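Local structure of 2,5-dihydroxypyridine 5,6-dioxygenase (Pseudomonas putida KT2440, 7CUP) at residues A[11-15]-A[129-134]; A[88-92]-A[111-117]; A[142-146]-A[174-178]; A[189-194]-A[288-294]. The protein catalyses the iron-dependent dioxygenolytic cleavage of the 2,5-dihydroxypyridine ring between carbons 5 and 6 to give N-formylmaleamate in nicotinate degradation. All blocks are in the same frame, centred on the assembly; numbering follows the deposited sequence.

Interaction 1 (A[11-15]-A[129-134]); sequences MFEHV and LARMLP
L129 meets M11 where the short helix 126-131 comes up against the N-terminal helix 5-18, two helices of the alpha/beta part built round the parallel sheet. The methyl CE of M11 rests on CB of L129 at 3.7 Å, while CD1 of L129 comes within 4.3 Å of CE1 of the F12 ring. A130 takes the same methyl on its backbone: M11 CE is 3.3 Å from A130 N, and the sulfur lies beside the alanine CB. The M11 chain reaches there because it turns at its last torsion (chi3 57°), which brings CE back toward the peptide joining L129 and A130. N63 of a second subunit also packs on A130. Past the helix, which is left at M132, L133 reaches back between M11 and V15, its CD1 3.8 Å from V15 CG2 and 4.0 Å from M11 CG; its CG and CD2 lie by CD2 of H14. P134 then sets its CD 3.6 Å from V15 CG2, the side chains crossing at about a right angle. The one hydrogen bond of the contact closes the far end: H14 NE2 donates to P134 O over 2.9 Å, at 165°, with the oxygen in the imidazole plane.

Interaction 2 (A[88-92]-A[111-117]); sequences QRALE and QILKTGT
Successive helices of the parallel alpha/beta sheet, 85-92 and 107-114, on the connections leading into strands 96-99 and 118-121, meet here through Q88, L91 and E92 from 88-92 and Q111, I112 and T115 from 111-117. Against the sheet, L91 and I112 make the apolar part. I112 slides alongside Q88 in the opposite sense, CG1 3.7 Å from Q88 CG, and carries its CD1 on to L91 CD1 at 4.0 Å; L91 also packs on V97, and I112 on I119, both in the sheet. On its other side the contact turns polar. Q88, with CG anti to the backbone N (chi1 -176°) and an extended chain, puts its amide between two acceptors. NE2 donates 3.1 Å to Q111 OE1, with the two amide planes 55° apart, and 2.9 Å to E92 OE2, nearly straight at 177° but from above the carboxylate plane. Both bonds leave in the amide plane of Q88, which should fix its rotation. A long salt bridge from R89 NE draws on E92 OE1. The flat carboxylate of E92 is flanked by T115, whose CG2 lies 3.5 Å from E92 CD. The hydroxyl of T115 turns back to the preceding turn: OG1 donates to I112 O at 2.6 Å.

Interaction 3 (A[142-146]-A[174-178]); sequences VLAAE and AVTEY
CD2 of L143 comes within 4.2 Å of CE2 of the Y178 ring, and the ring of Y180 meets that of Y178 edge-to-face. The other flat group, the carboxylate of E146, has the methyl of T176 beside it, CG2 3.7 Å from E146 CD, the two side chains crossing at about a right angle. Residues 142-146 of helix 136-151 run nearly antiparallel to strand 175-177 (167°, axes 9.0 Å apart), an outermost strand of an antiparallel sheet. V142, E146 and T176 carry the middle. CG1 of V142 presses on T176 CB at 3.5 Å, tighter than usual for two carbons, and CG2 of T176 fits between V142 and E146. That methyl stands anti to the carbonyl carbon (chi1 68° for OG1), which leaves the hydroxyl to turn to R186 and to a water 3.0 Å from OG1. The same water donates to E146 OE1 at 3.2 Å. On the reverse side of the strand, E177 lies about 8 Å from the bound iron, side chain to metal. With no direct hydrogen bond across it, the contact depends on close packing of carbon, and the polar link between the segments is a single water bridging E146 OE1 and T176 OG1.

Interaction 4 (A[189-194]-A[288-294]); sequences HWPSGF and MCMDARA
Two methionine sulfurs converge on CE1 of the H189 imidazole. M288 SD sits at the ring edge, 3.6 Å from CE1, whereas M290 SD approaches the same CE1 obliquely at 3.3 Å, a pair of Met-aromatic contacts. One face of that ring is taken by P191 O, 3.8 Å above its centre. Apolar packing comes next and turns on M290, whose chain bends at chi2 (-52°) and again at chi3 (-63°), curling SD to H189 and CE on to F194. CE reaches the edge of the phenyl ring, 3.5 Å from CE1 of F194, while CB of M290 lies on P191 CG. A294 CB touches the same phenyl at CD1, 3.8 Å away, and R293 O stands over one face of it. Residues 189-194 carry the chain from strand 187-189, an outermost strand of the parallel sheet, to strand 194-197 of an antiparallel sheet, by way of a cis peptide before P191 and a G1 beta bulge facing E177; helix 290-294 packs against this link. No hydrogen bond crosses between the two segments; each braces itself. S192 OG donates to H189 O. R293 NH1 reaches M288 O at 2.6 Å from well above the carbonyl plane, and outside the segments its NE salt-bridges D320, an iron ligand.

In the fold
Interaction 4 is the deepest, its centre about 6 Å from that of the chain, and all its touching residues are buried; sulfur, rings and methyls carry it, and the side chain of its R293 comes within about 6 Å of the iron. Interaction 1 is also buried but lies further out, near another subunit, and is joined to interaction 4 by the R131-D291 salt bridge and by the indole of W190 reaching L129 O. Interactions 3 and 4 share the antiparallel sheet: E177 O takes the backbone N of both G193 and F194. P134 packs on Y178, linking interactions 1 and 3. Interaction 2 touches none of the others; it is partly exposed, and pairs amides and a carboxylate with hydrocarbon packed toward the parallel sheet.

Interaction 1 (A[11-15]-A[129-134])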
loop_
_atom_site.group_PDB
_atom_site.type_symbol
_atom_site.label_atom_id
_atom_site.label_comp_id
_atom_site.label_asym_id
_atom_site.label_seq_id
_atom_site.Cartn_x
_atom_site.Cartn_y
_atom_site.Cartn_z
ATOM N N MET A 11 3.888 9.284 -22.965
ATOM C CA MET A 11 4.290 8.206 -23.905
ATOM C C MET A 11 3.021 7.470 -24.338
ATOM O O MET A 11 2.893 7.189 -25.552
ATOM C CB MET A 11 5.292 7.226 -23.290
ATOM C CG MET A 11 6.720 7.806 -23.177
ATOM S SD MET A 11 7.700 7.045 -21.873
ATOM C CE MET A 11 7.620 5.329 -22.359
ATOM N N PHE A 12 2.137 7.128 -23.398
ATOM C CA PHE A 12 0.916 6.356 -23.738
ATOM C C PHE A 12 -0.014 7.222 -24.598
ATOM O O PHE A 12 -0.663 6.687 -25.536
ATOM C CB PHE A 12 0.205 5.783 -22.513
ATOM C CG PHE A 12 0.608 4.363 -22.194
ATOM C CD1 PHE A 12 1.738 4.093 -21.434
ATOM C CD2 PHE A 12 -0.116 3.292 -22.695
ATOM C CE1 PHE A 12 2.101 2.783 -21.153
ATOM C CE2 PHE A 12 0.257 1.982 -22.422
ATOM C CZ PHE A 12 1.357 1.732 -21.637
ATOM N N GLU A 13 -0.073 8.531 -24.366
ATOM C CA GLU A 13 -0.842 9.421 -25.277
ATOM C C GLU A 13 -0.273 9.303 -26.695
ATOM O O GLU A 13 -1.083 9.172 -27.633
ATOM C CB GLU A 13 -0.825 10.880 -24.840
ATOM C CG GLU A 13 -1.564 11.074 -23.550
ATOM C CD GLU A 13 -1.431 12.473 -22.989
ATOM O OE1 GLU A 13 -1.939 13.398 -23.660
ATOM O OE2 GLU A 13 -0.865 12.614 -21.864
ATOM N N HIS A 14 1.050 9.376 -26.856
ATOM C CA HIS A 14 1.721 9.282 -28.182
ATOM C C HIS A 14 1.353 7.965 -28.881
ATOM O O HIS A 14 0.852 7.999 -30.035
ATOM C CB HIS A 14 3.234 9.471 -28.039
ATOM C CG HIS A 14 3.985 9.127 -29.283
ATOM N ND1 HIS A 14 4.145 10.025 -30.313
ATOM C CD2 HIS A 14 4.650 8.013 -29.647
ATOM C CE1 HIS A 14 4.854 9.475 -31.273
ATOM N NE2 HIS A 14 5.182 8.236 -30.889
ATOM N N VAL A 15 1.505 6.837 -28.195
ATOM C CA VAL A 15 1.302 5.489 -28.796
ATOM C C VAL A 15 -0.200 5.254 -29.032
ATOM O O VAL A 15 -0.517 4.659 -30.057
ATOM C CB VAL A 15 1.988 4.400 -27.942
ATOM C CG1 VAL A 15 1.740 3.003 -28.504
ATOM C CG2 VAL A 15 3.493 4.690 -27.838
ATOM N N LEU A 129 10.245 0.968 -22.798
ATOM C CA LEU A 129 9.153 1.571 -23.588
ATOM C C LEU A 129 9.609 2.938 -24.126
ATOM O O LEU A 129 9.230 3.261 -25.275
ATOM C CB LEU A 129 7.881 1.707 -22.749
ATOM C CG LEU A 129 7.159 0.426 -22.325
ATOM C CD1 LEU A 129 5.868 0.791 -21.641
ATOM C CD2 LEU A 129 6.886 -0.489 -23.502
ATOM N N ALA A 130 10.367 3.728 -23.349
ATOM C CA ALA A 130 10.829 5.084 -23.759
ATOM C C ALA A 130 11.922 4.963 -24.812
ATOM O O ALA A 130 11.876 5.713 -25.809
ATOM C CB ALA A 130 11.307 5.908 -22.591
ATOM N N ARG A 131 12.843 4.019 -24.638
ATOM C CA ARG A 131 14.015 3.888 -25.537
ATOM C C ARG A 131 13.557 3.422 -26.928
ATOM O O ARG A 131 14.205 3.809 -27.883
ATOM C CB ARG A 131 15.042 2.925 -24.932
ATOM C CG ARG A 131 16.304 2.738 -25.766
ATOM C CD ARG A 131 17.428 2.080 -24.986
ATOM N NE ARG A 131 17.065 0.888 -24.208
ATOM C CZ ARG A 131 16.966 -0.338 -24.693
ATOM N NH1 ARG A 131 17.108 -0.560 -25.992
ATOM N NH2 ARG A 131 16.672 -1.335 -23.885
ATOM N N MET A 132 12.524 2.565 -27.032
ATOM C CA MET A 132 11.970 2.130 -28.340
ATOM C C MET A 132 10.539 2.679 -28.524
ATOM O O MET A 132 9.694 1.975 -29.038
ATOM C CB MET A 132 12.039 0.606 -28.469
ATOM C CG MET A 132 13.453 0.139 -28.512
ATOM S SD MET A 132 13.649 -1.621 -28.498
ATOM C CE MET A 132 13.560 -1.982 -26.738
ATOM N N LEU A 133 10.295 3.917 -28.125
ATOM C CA LEU A 133 8.986 4.595 -28.348
ATOM C C LEU A 133 8.669 4.562 -29.842
ATOM O O LEU A 133 9.497 4.963 -30.663
ATOM C CB LEU A 133 9.090 6.036 -27.866
ATOM C CG LEU A 133 7.779 6.806 -27.887
ATOM C CD1 LEU A 133 6.833 6.281 -26.819
ATOM C CD2 LEU A 133 8.060 8.286 -27.704
ATOM N N PRO A 134 7.514 4.000 -30.241
ATOM C CA PRO A 134 7.235 3.781 -31.661
ATOM C C PRO A 134 7.127 5.066 -32.513
ATOM O O PRO A 134 6.739 6.118 -32.006
ATOM C CB PRO A 134 5.918 2.996 -31.650
ATOM C CG PRO A 134 5.856 2.377 -30.281
ATOM C CD PRO A 134 6.518 3.375 -29.363
#

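Interaction 2 (A[88-92]-A[111-117])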
loop_
_atom_site.group_PDB
_atom_site.type_symbol
_atom_site.label_atom_id
_atom_site.label_comp_id
_atom_site.label_asym_id
_atom_site.label_seq_id
_atom_site.Cartn_x
_atom_site.Cartn_y
_atom_site.Cartn_z
ATOM N N GLN A 88 -13.804 -12.513 -22.741
ATOM C CA GLN A 88 -13.467 -12.286 -24.162
ATOM C C GLN A 88 -14.398 -11.189 -24.696
ATOM O O GLN A 88 -13.882 -10.254 -25.392
ATOM C CB GLN A 88 -13.533 -13.606 -24.922
ATOM C CG GLN A 88 -13.097 -13.482 -26.368
ATOM C CD GLN A 88 -13.360 -14.751 -27.139
ATOM O OE1 GLN A 88 -13.095 -15.852 -26.663
ATOM N NE2 GLN A 88 -13.911 -14.591 -28.327
ATOM N N ARG A 89 -15.711 -11.271 -24.429
ATOM C CA ARG A 89 -16.692 -10.278 -24.969
ATOM C C ARG A 89 -16.447 -8.898 -24.340
ATOM O O ARG A 89 -16.814 -7.887 -24.944
ATOM C CB ARG A 89 -18.145 -10.712 -24.716
ATOM C CG ARG A 89 -18.589 -11.973 -25.449
ATOM C CD ARG A 89 -18.990 -11.596 -26.847
ATOM N NE ARG A 89 -19.355 -12.670 -27.759
ATOM C CZ ARG A 89 -20.532 -13.280 -27.796
ATOM N NH1 ARG A 89 -21.473 -13.019 -26.910
ATOM N NH2 ARG A 89 -20.757 -14.200 -28.703
ATOM N N ALA A 90 -15.923 -8.847 -23.118
ATOM C CA ALA A 90 -15.656 -7.572 -22.418
ATOM C C ALA A 90 -14.528 -6.841 -23.140
ATOM O O ALA A 90 -14.567 -5.597 -23.234
ATOM C CB ALA A 90 -15.353 -7.822 -20.955
ATOM N N LEU A 91 -13.609 -7.587 -23.733
ATOM C CA LEU A 91 -12.499 -7.020 -24.540
ATOM C C LEU A 91 -12.984 -6.713 -25.963
ATOM O O LEU A 91 -12.610 -5.657 -26.484
ATOM C CB LEU A 91 -11.345 -8.018 -24.534
ATOM C CG LEU A 91 -10.776 -8.314 -23.148
ATOM C CD1 LEU A 91 -9.694 -9.371 -23.230
ATOM C CD2 LEU A 91 -10.213 -7.063 -22.490
ATOM N N GLU A 92 -13.785 -7.596 -26.567
ATOM C CA GLU A 92 -14.397 -7.376 -27.916
ATOM C C GLU A 92 -15.239 -6.099 -27.957
ATOM O O GLU A 92 -15.362 -5.500 -29.044
ATOM C CB GLU A 92 -15.257 -8.579 -28.297
ATOM C CG GLU A 92 -14.411 -9.760 -28.647
ATOM C CD GLU A 92 -15.199 -11.000 -29.016
ATOM O OE1 GLU A 92 -16.438 -10.976 -28.983
ATOM O OE2 GLU A 92 -14.556 -11.972 -29.361
ATOM N N GLN A 111 -10.160 -14.552 -32.149
ATOM C CA GLN A 111 -11.601 -14.196 -32.235
ATOM C C GLN A 111 -11.797 -12.716 -31.874
ATOM O O GLN A 111 -12.552 -12.032 -32.591
ATOM C CB GLN A 111 -12.411 -15.146 -31.368
ATOM C CG GLN A 111 -12.633 -16.496 -32.038
ATOM C CD GLN A 111 -13.063 -17.522 -31.022
ATOM O OE1 GLN A 111 -13.712 -17.199 -30.030
ATOM N NE2 GLN A 111 -12.687 -18.772 -31.243
ATOM N N ILE A 112 -11.096 -12.202 -30.853
ATOM C CA ILE A 112 -11.153 -10.746 -30.515
ATOM C C ILE A 112 -10.743 -9.936 -31.749
ATOM O O ILE A 112 -11.481 -9.041 -32.127
ATOM C CB ILE A 112 -10.318 -10.375 -29.265
ATOM C CG1 ILE A 112 -10.785 -11.148 -28.031
ATOM C CG2 ILE A 112 -10.367 -8.868 -29.039
ATOM C CD1 ILE A 112 -9.879 -11.017 -26.837
ATOM N N LEU A 113 -9.583 -10.210 -32.332
ATOM C CA LEU A 113 -9.041 -9.451 -33.500
ATOM C C LEU A 113 -9.988 -9.545 -34.724
ATOM O O LEU A 113 -10.205 -8.530 -35.438
ATOM C CB LEU A 113 -7.653 -10.027 -33.812
ATOM C CG LEU A 113 -6.596 -9.847 -32.713
ATOM C CD1 LEU A 113 -5.285 -10.502 -33.117
ATOM C CD2 LEU A 113 -6.374 -8.374 -32.413
ATOM N N LYS A 114 -10.545 -10.731 -34.944
ATOM C CA LYS A 114 -11.548 -11.030 -36.000
ATOM C C LYS A 114 -12.772 -10.117 -35.822
ATOM O O LYS A 114 -13.375 -9.768 -36.826
ATOM C CB LYS A 114 -11.904 -12.519 -35.930
ATOM C CG LYS A 114 -12.540 -13.106 -37.175
ATOM C CD LYS A 114 -13.160 -14.466 -36.944
ATOM C CE LYS A 114 -13.940 -14.961 -38.149
ATOM N NZ LYS A 114 -15.281 -15.456 -37.751
ATOM N N THR A 115 -13.153 -9.707 -34.608
ATOM C CA THR A 115 -14.311 -8.783 -34.464
ATOM C C THR A 115 -13.948 -7.390 -34.989
ATOM O O THR A 115 -14.870 -6.609 -35.094
ATOM C CB THR A 115 -14.820 -8.581 -33.026
ATOM O OG1 THR A 115 -13.818 -7.863 -32.293
ATOM C CG2 THR A 115 -15.203 -9.862 -32.316
ATOM N N GLY A 116 -12.675 -7.046 -35.229
ATOM C CA GLY A 116 -12.261 -5.666 -35.553
ATOM C C GLY A 116 -11.508 -4.966 -34.416
ATOM O O GLY A 116 -10.758 -3.995 -34.684
ATOM N N THR A 117 -11.667 -5.438 -33.180
ATOM C CA THR A 117 -10.891 -4.942 -32.022
ATOM C C THR A 117 -9.390 -5.033 -32.316
ATOM O O THR A 117 -8.967 -6.019 -32.897
ATOM C CB THR A 117 -11.263 -5.689 -30.740
ATOM O OG1 THR A 117 -12.652 -5.451 -30.504
ATOM C CG2 THR A 117 -10.415 -5.254 -29.564
HETATM O O HOH W 1 -14.168 -18.015 -27.659
#

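Interaction 3 (A[142-146]-A[174-178])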
loop_
_atom_site.group_PDB
_atom_site.type_symbol
_atom_site.label_atom_id
_atom_site.label_comp_id
_atom_site.label_asym_id
_atom_site.label_seq_id
_atom_site.Cartn_x
_atom_site.Cartn_y
_atom_site.Cartn_z
ATOM N N VAL A 142 9.383 -1.206 -41.835
ATOM C CA VAL A 142 8.951 -2.622 -41.622
ATOM C C VAL A 142 8.026 -3.080 -42.765
ATOM O O VAL A 142 8.117 -4.277 -43.162
ATOM C CB VAL A 142 8.281 -2.788 -40.246
ATOM C CG1 VAL A 142 7.564 -4.126 -40.107
ATOM C CG2 VAL A 142 9.292 -2.567 -39.128
ATOM N N LEU A 143 7.109 -2.213 -43.204
ATOM C CA LEU A 143 6.183 -2.513 -44.328
ATOM C C LEU A 143 6.981 -2.644 -45.639
ATOM O O LEU A 143 6.619 -3.526 -46.442
ATOM C CB LEU A 143 5.159 -1.392 -44.458
ATOM C CG LEU A 143 4.126 -1.277 -43.349
ATOM C CD1 LEU A 143 2.957 -0.451 -43.858
ATOM C CD2 LEU A 143 3.667 -2.641 -42.847
ATOM N N ALA A 144 8.004 -1.803 -45.854
ATOM C CA ALA A 144 8.939 -1.915 -47.003
ATOM C C ALA A 144 9.607 -3.302 -46.991
ATOM O O ALA A 144 9.681 -3.972 -48.056
ATOM C CB ALA A 144 9.946 -0.799 -46.976
ATOM N N ALA A 145 10.044 -3.784 -45.830
ATOM C CA ALA A 145 10.635 -5.139 -45.706
ATOM C C ALA A 145 9.561 -6.173 -46.016
ATOM O O ALA A 145 9.877 -7.188 -46.671
ATOM C CB ALA A 145 11.219 -5.373 -44.334
ATOM N N GLU A 146 8.344 -5.928 -45.544
ATOM C CA GLU A 146 7.218 -6.876 -45.693
ATOM C C GLU A 146 6.926 -7.093 -47.183
ATOM O O GLU A 146 6.629 -8.245 -47.533
ATOM C CB GLU A 146 5.971 -6.386 -44.960
ATOM C CG GLU A 146 4.785 -7.356 -45.048
ATOM C CD GLU A 146 3.451 -6.776 -44.594
ATOM O OE1 GLU A 146 3.325 -5.536 -44.603
ATOM O OE2 GLU A 146 2.543 -7.558 -44.224
ATOM N N ALA A 174 3.339 -13.366 -44.053
ATOM C CA ALA A 174 4.310 -12.464 -43.401
ATOM C C ALA A 174 3.591 -11.755 -42.240
ATOM O O ALA A 174 2.457 -11.332 -42.434
ATOM C CB ALA A 174 4.803 -11.467 -44.414
ATOM N N VAL A 175 4.203 -11.672 -41.060
ATOM C CA VAL A 175 3.656 -10.892 -39.917
ATOM C C VAL A 175 4.674 -9.816 -39.568
ATOM O O VAL A 175 5.875 -10.119 -39.556
ATOM C CB VAL A 175 3.313 -11.801 -38.729
ATOM C CG1 VAL A 175 2.913 -11.005 -37.494
ATOM C CG2 VAL A 175 2.209 -12.772 -39.104
ATOM N N THR A 176 4.192 -8.595 -39.355
ATOM C CA THR A 176 5.002 -7.437 -38.902
ATOM C C THR A 176 4.647 -7.049 -37.458
ATOM O O THR A 176 3.488 -7.235 -37.045
ATOM C CB THR A 176 4.804 -6.247 -39.840
ATOM O OG1 THR A 176 3.462 -5.774 -39.706
ATOM C CG2 THR A 176 5.092 -6.628 -41.275
ATOM N N GLU A 177 5.638 -6.538 -36.726
ATOM C CA GLU A 177 5.450 -5.813 -35.450
ATOM C C GLU A 177 6.215 -4.503 -35.585
ATOM O O GLU A 177 7.433 -4.616 -35.728
ATOM C CB GLU A 177 5.946 -6.661 -34.272
ATOM C CG GLU A 177 5.388 -8.056 -34.214
ATOM C CD GLU A 177 5.701 -8.817 -32.941
ATOM O OE1 GLU A 177 6.137 -8.181 -31.981
ATOM O OE2 GLU A 177 5.489 -10.048 -32.902
ATOM N N TYR A 178 5.544 -3.332 -35.598
ATOM C CA TYR A 178 6.152 -1.969 -35.696
ATOM C C TYR A 178 5.738 -1.077 -34.511
ATOM O O TYR A 178 6.089 0.129 -34.504
ATOM C CB TYR A 178 5.812 -1.264 -37.027
ATOM C CG TYR A 178 4.350 -1.251 -37.440
ATOM C CD1 TYR A 178 3.441 -0.372 -36.858
ATOM C CD2 TYR A 178 3.869 -2.071 -38.454
ATOM C CE1 TYR A 178 2.104 -0.342 -37.222
ATOM C CE2 TYR A 178 2.531 -2.047 -38.835
ATOM C CZ TYR A 178 1.638 -1.181 -38.223
ATOM O OH TYR A 178 0.313 -1.111 -38.600
HETATM O O HOH W 2 1.579 -5.189 -41.996
#

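Interaction 4 (A[189-194]-A[288-294])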
loop_
_atom_site.group_PDB
_atom_site.type_symbol
_atom_site.label_atom_id
_atom_site.label_comp_id
_atom_site.label_asym_id
_atom_site.label_seq_id
_atom_site.Cartn_x
_atom_site.Cartn_y
_atom_site.Cartn_z
ATOM N N HIS A 189 2.981 -4.870 -30.614
ATOM C CA HIS A 189 3.687 -4.916 -29.314
ATOM C C HIS A 189 4.549 -3.677 -29.233
ATOM O O HIS A 189 5.420 -3.531 -30.091
ATOM C CB HIS A 189 4.546 -6.176 -29.270
ATOM C CG HIS A 189 5.218 -6.425 -27.962
ATOM N ND1 HIS A 189 6.086 -7.485 -27.790
ATOM C CD2 HIS A 189 5.204 -5.747 -26.795
ATOM C CE1 HIS A 189 6.521 -7.471 -26.545
ATOM N NE2 HIS A 189 6.008 -6.426 -25.927
ATOM N N TRP A 190 4.254 -2.787 -28.297
ATOM C CA TRP A 190 5.187 -1.714 -27.928
ATOM C C TRP A 190 6.124 -2.238 -26.841
ATOM O O TRP A 190 5.635 -2.518 -25.746
ATOM C CB TRP A 190 4.355 -0.538 -27.469
ATOM C CG TRP A 190 5.155 0.566 -26.869
ATOM C CD1 TRP A 190 6.489 0.848 -26.997
ATOM C CD2 TRP A 190 4.609 1.549 -26.009
ATOM N NE1 TRP A 190 6.789 1.972 -26.277
ATOM C CE2 TRP A 190 5.659 2.413 -25.656
ATOM C CE3 TRP A 190 3.333 1.740 -25.483
ATOM C CZ2 TRP A 190 5.453 3.511 -24.826
ATOM C CZ3 TRP A 190 3.133 2.825 -24.663
ATOM C CH2 TRP A 190 4.174 3.701 -24.360
ATOM N N PRO A 191 7.446 -2.460 -27.081
ATOM C CA PRO A 191 8.168 -2.118 -28.309
ATOM C C PRO A 191 8.467 -3.286 -29.261
ATOM O O PRO A 191 8.424 -4.435 -28.828
ATOM C CB PRO A 191 9.518 -1.709 -27.728
ATOM C CG PRO A 191 9.747 -2.745 -26.642
ATOM C CD PRO A 191 8.367 -3.105 -26.136
ATOM N N SER A 192 8.793 -2.982 -30.524
ATOM C CA SER A 192 9.151 -3.997 -31.547
ATOM C C SER A 192 9.846 -3.300 -32.721
ATOM O O SER A 192 10.701 -2.432 -32.461
ATOM C CB SER A 192 7.948 -4.836 -31.941
ATOM O OG SER A 192 6.878 -4.048 -32.469
ATOM N N GLY A 193 9.531 -3.686 -33.964
ATOM C CA GLY A 193 10.304 -3.243 -35.138
ATOM C C GLY A 193 10.977 -4.408 -35.841
ATOM O O GLY A 193 12.192 -4.351 -36.007
ATOM N N PHE A 194 10.219 -5.428 -36.262
ATOM C CA PHE A 194 10.749 -6.613 -36.991
ATOM C C PHE A 194 9.613 -7.347 -37.706
ATOM O O PHE A 194 8.428 -6.927 -37.650
ATOM C CB PHE A 194 11.522 -7.522 -36.028
ATOM C CG PHE A 194 10.717 -8.120 -34.903
ATOM C CD1 PHE A 194 10.405 -7.372 -33.768
ATOM C CD2 PHE A 194 10.329 -9.452 -34.940
ATOM C CE1 PHE A 194 9.675 -7.937 -32.726
ATOM C CE2 PHE A 194 9.627 -10.023 -33.877
ATOM C CZ PHE A 194 9.286 -9.257 -32.782
ATOM N N MET A 288 10.828 -9.523 -21.117
ATOM C CA MET A 288 11.015 -10.663 -22.050
ATOM C C MET A 288 12.168 -10.392 -23.039
ATOM O O MET A 288 12.505 -11.280 -23.819
ATOM C CB MET A 288 9.703 -10.908 -22.781
ATOM C CG MET A 288 9.351 -9.833 -23.793
ATOM S SD MET A 288 7.818 -10.283 -24.657
ATOM C CE MET A 288 6.806 -10.690 -23.237
ATOM N N CYS A 289 12.821 -9.241 -22.960
ATOM C CA CYS A 289 13.997 -8.866 -23.787
ATOM C C CYS A 289 13.556 -8.775 -25.257
ATOM O O CYS A 289 13.971 -9.591 -26.136
ATOM C CB CYS A 289 15.198 -9.791 -23.590
ATOM S SG CYS A 289 16.719 -9.052 -24.263
ATOM N N MET A 290 12.781 -7.739 -25.535
ATOM C CA MET A 290 12.455 -7.334 -26.926
ATOM C C MET A 290 13.700 -6.816 -27.644
ATOM O O MET A 290 13.719 -6.953 -28.868
ATOM C CB MET A 290 11.339 -6.293 -26.942
ATOM C CG MET A 290 10.000 -6.882 -26.578
ATOM S SD MET A 290 9.566 -8.365 -27.546
ATOM C CE MET A 290 9.474 -7.681 -29.191
ATOM N N ASP A 291 14.708 -6.313 -26.923
ATOM C CA ASP A 291 15.993 -5.883 -27.526
ATOM C C ASP A 291 16.601 -7.043 -28.327
ATOM O O ASP A 291 17.071 -6.806 -29.445
ATOM C CB ASP A 291 16.951 -5.395 -26.449
ATOM C CG ASP A 291 16.734 -3.955 -26.050
ATOM O OD1 ASP A 291 17.249 -3.066 -26.773
ATOM O OD2 ASP A 291 16.077 -3.722 -25.017
ATOM N N ALA A 292 16.623 -8.250 -27.744
ATOM C CA ALA A 292 17.219 -9.457 -28.334
ATOM C C ALA A 292 16.395 -9.851 -29.556
ATOM O O ALA A 292 16.996 -10.276 -30.538
ATOM C CB ALA A 292 17.272 -10.576 -27.311
ATOM N N ARG A 293 15.063 -9.734 -29.501
ATOM C CA ARG A 293 14.226 -10.156 -30.656
ATOM C C ARG A 293 14.379 -9.157 -31.809
ATOM O O ARG A 293 14.259 -9.587 -32.973
ATOM C CB ARG A 293 12.752 -10.316 -30.277
ATOM C CG ARG A 293 12.475 -11.417 -29.266
ATOM C CD ARG A 293 11.011 -11.569 -28.979
ATOM N NE ARG A 293 10.828 -12.739 -28.138
ATOM C CZ ARG A 293 11.041 -12.785 -26.826
ATOM N NH1 ARG A 293 11.439 -11.696 -26.177
ATOM N NH2 ARG A 293 10.844 -13.922 -26.162
ATOM N N ALA A 294 14.511 -7.863 -31.523
ATOM C CA ALA A 294 14.238 -6.796 -32.512
ATOM C C ALA A 294 15.518 -6.174 -33.084
ATOM O O ALA A 294 15.371 -5.443 -34.063
ATOM C CB ALA A 294 13.325 -5.722 -31.956
#